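Local coordinates for 16 kDa salivary peptide (Culex quinquefasciatus, PDB 7KCG), which is a mosquito salivary protein of unknown function with a beta-trefoil fold that may bind sugars, at residues C115-Q119 with K135-R139. Numbering follows the deposited sequence.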
loop_
_atom_site.group_PDB
_atom_site.type_symbol
_atom_site.label_atom_id
_atom_site.label_comp_id
_atom_site.label_asym_id
_atom_site.label_seq_id
_atom_site.Cartn_x
_atom_site.Cartn_y
_atom_site.Cartn_z
ATOM N N CYS A 115 3.859 0.056 -8.989
ATOM C CA CYS A 115 3.575 -0.940 -7.972
ATOM C C CYS A 115 4.290 -0.564 -6.685
ATOM O O CYS A 115 5.477 -0.223 -6.700
ATOM C CB CYS A 115 4.003 -2.339 -8.421
ATOM S SG CYS A 115 3.005 -3.017 -9.753
ATOM N N LEU A 116 3.570 -0.667 -5.572
ATOM C CA LEU A 116 4.162 -0.458 -4.260
ATOM C C LEU A 116 5.368 -1.376 -4.086
ATOM O O LEU A 116 5.341 -2.551 -4.474
ATOM C CB LEU A 116 3.112 -0.742 -3.189
ATOM C CG LEU A 116 3.123 -0.018 -1.853
ATOM C CD1 LEU A 116 2.750 1.460 -2.055
ATOM C CD2 LEU A 116 2.125 -0.703 -0.929
ATOM N N PHE A 117 6.432 -0.829 -3.505
ATOM C CA PHE A 117 7.732 -1.483 -3.542
ATOM C C PHE A 117 8.518 -1.066 -2.310
ATOM O O PHE A 117 8.328 0.032 -1.782
ATOM C CB PHE A 117 8.449 -1.108 -4.857
ATOM C CG PHE A 117 9.949 -1.298 -4.842
ATOM C CD1 PHE A 117 10.791 -0.306 -4.345
ATOM C CD2 PHE A 117 10.517 -2.436 -5.393
ATOM C CE1 PHE A 117 12.169 -0.474 -4.348
ATOM C CE2 PHE A 117 11.900 -2.605 -5.410
ATOM C CZ PHE A 117 12.722 -1.621 -4.884
ATOM N N THR A 118 9.387 -1.957 -1.835
ATOM C CA THR A 118 10.364 -1.555 -0.832
ATOM C C THR A 118 11.721 -2.125 -1.193
ATOM O O THR A 118 11.825 -3.224 -1.748
ATOM C CB THR A 118 9.979 -1.994 0.588
ATOM O OG1 THR A 118 10.895 -1.406 1.528
ATOM C CG2 THR A 118 10.017 -3.506 0.732
ATOM N N GLN A 119 12.756 -1.403 -0.777
ATOM C CA GLN A 119 14.126 -1.807 -1.148
ATOM C C GLN A 119 14.548 -3.067 -0.413
ATOM O O GLN A 119 14.921 -4.043 -1.075
ATOM C CB GLN A 119 15.100 -0.682 -0.822
ATOM C CG GLN A 119 16.319 -0.671 -1.730
ATOM C CD GLN A 119 15.954 -0.449 -3.176
ATOM O OE1 GLN A 119 15.442 0.602 -3.550
ATOM N NE2 GLN A 119 16.232 -1.438 -4.009
ATOM N N LYS A 135 10.160 -7.861 -4.088
ATOM C CA LYS A 135 10.074 -6.549 -3.451
ATOM C C LYS A 135 8.743 -5.868 -3.723
ATOM O O LYS A 135 8.375 -4.934 -2.997
ATOM C CB LYS A 135 11.211 -5.647 -3.940
ATOM C CG LYS A 135 12.613 -6.292 -3.894
ATOM C CD LYS A 135 13.604 -5.519 -4.780
ATOM C CE LYS A 135 14.888 -6.309 -5.041
ATOM N NZ LYS A 135 15.856 -5.564 -5.915
ATOM N N TYR A 136 8.042 -6.296 -4.764
ATOM C CA TYR A 136 6.760 -5.749 -5.186
ATOM C C TYR A 136 5.575 -6.571 -4.697
ATOM O O TYR A 136 4.433 -6.238 -5.023
ATOM C CB TYR A 136 6.711 -5.669 -6.720
ATOM C CG TYR A 136 7.731 -4.735 -7.332
ATOM C CD1 TYR A 136 8.996 -5.187 -7.691
ATOM C CD2 TYR A 136 7.424 -3.403 -7.562
ATOM C CE1 TYR A 136 9.933 -4.325 -8.252
ATOM C CE2 TYR A 136 8.352 -2.534 -8.126
ATOM C CZ TYR A 136 9.606 -3.003 -8.468
ATOM O OH TYR A 136 10.530 -2.144 -9.025
ATOM N N GLU A 137 5.807 -7.649 -3.956
ATOM C CA GLU A 137 4.761 -8.625 -3.685
ATOM C C GLU A 137 4.299 -8.473 -2.246
ATOM O O GLU A 137 5.119 -8.324 -1.339
ATOM C CB GLU A 137 5.266 -10.052 -3.970
ATOM C CG GLU A 137 5.545 -10.256 -5.462
ATOM C CD GLU A 137 6.094 -11.640 -5.787
ATOM O OE1 GLU A 137 6.700 -12.253 -4.893
ATOM O OE2 GLU A 137 5.918 -12.097 -6.935
ATOM N N TRP A 138 2.984 -8.485 -2.048
ATOM C CA TRP A 138 2.389 -8.168 -0.759
ATOM C C TRP A 138 1.377 -9.221 -0.354
ATOM O O TRP A 138 0.465 -9.550 -1.133
ATOM C CB TRP A 138 1.715 -6.788 -0.800
ATOM C CG TRP A 138 2.647 -5.718 -1.215
ATOM C CD1 TRP A 138 2.991 -5.382 -2.487
ATOM C CD2 TRP A 138 3.393 -4.844 -0.352
ATOM N NE1 TRP A 138 3.908 -4.341 -2.473
ATOM C CE2 TRP A 138 4.156 -3.993 -1.174
ATOM C CE3 TRP A 138 3.476 -4.692 1.037
ATOM C CZ2 TRP A 138 4.991 -2.990 -0.653
ATOM C CZ3 TRP A 138 4.308 -3.699 1.550
ATOM C CH2 TRP A 138 5.053 -2.875 0.708
ATOM N N ARG A 139 1.497 -9.706 0.883
ATOM C CA ARG A 139 0.532 -10.653 1.432
ATOM C C ARG A 139 -0.572 -9.892 2.157
ATOM O O ARG A 139 -0.300 -9.167 3.118
ATOM C CB ARG A 139 1.200 -11.651 2.382
ATOM C CG ARG A 139 0.213 -12.703 2.923
ATOM C CD ARG A 139 0.926 -13.835 3.668
ATOM N NE ARG A 139 0.945 -13.633 5.120
ATOM C CZ ARG A 139 1.913 -14.062 5.935
ATOM N NH1 ARG A 139 2.968 -14.713 5.450
ATOM N NH2 ARG A 139 1.835 -13.827 7.241
HETATM O O HOH W 1 3.144 -3.956 -5.640
#
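The indole of Trp138 takes Leu116 CD2 over one face, and Leu116 O and Phe117 N at its edge, near the ring plane. That CD2 sits over the six-membered ring as a CH-pi contact, 4.0 Å from its centroid and displaced toward the rim. Trp138 NE1 donates to Leu116 O (3.0 Å, 161° at the hydrogen), arriving from well above the carbonyl plane. Leu116 thus fixes the indole twice, by backbone and by side chain. A water bridges Leu116 O and Tyr136 O, linking the two backbones, and Tyr136 CA brings its hydrogen up to the same Leu116 oxygen.

Phe117 CD2 lies over one face of the Tyr136 ring, offset toward its rim and 3.3 Å from Tyr136 CZ; the pair is oblique, with planes at 45°. With CG anti to the backbone N (chi1 160°), the Phe117 ring runs alongside the Lys135 chain, whose CD approaches Phe117 CE2 to 3.4 Å, and Gln119 OE1 lies in plane at the ring's edge. Cys115 CB packs against Tyr136 CD2 at 3.7 Å. Further along, Thr118 N makes a weak hydrogen bond of 3.4 Å to Lys135 O, which also accepts from Asn16. Thr118 O, covered by Lys135 CB, has no polar partner.

Strand 115-118 pairs with strand 125-128, where Tyr128 meets Phe117 edge-to-face, and the Cys115-Cys131 disulfide ties it to the chain that runs on to 135-139. The end of a 3-10 segment, at 135-136, then delivers Trp138 into strand 138-142 of the beta-trefoil, between strands 12-16 and 104-109, with its side chain against Ile14, Ile107 and Phe39.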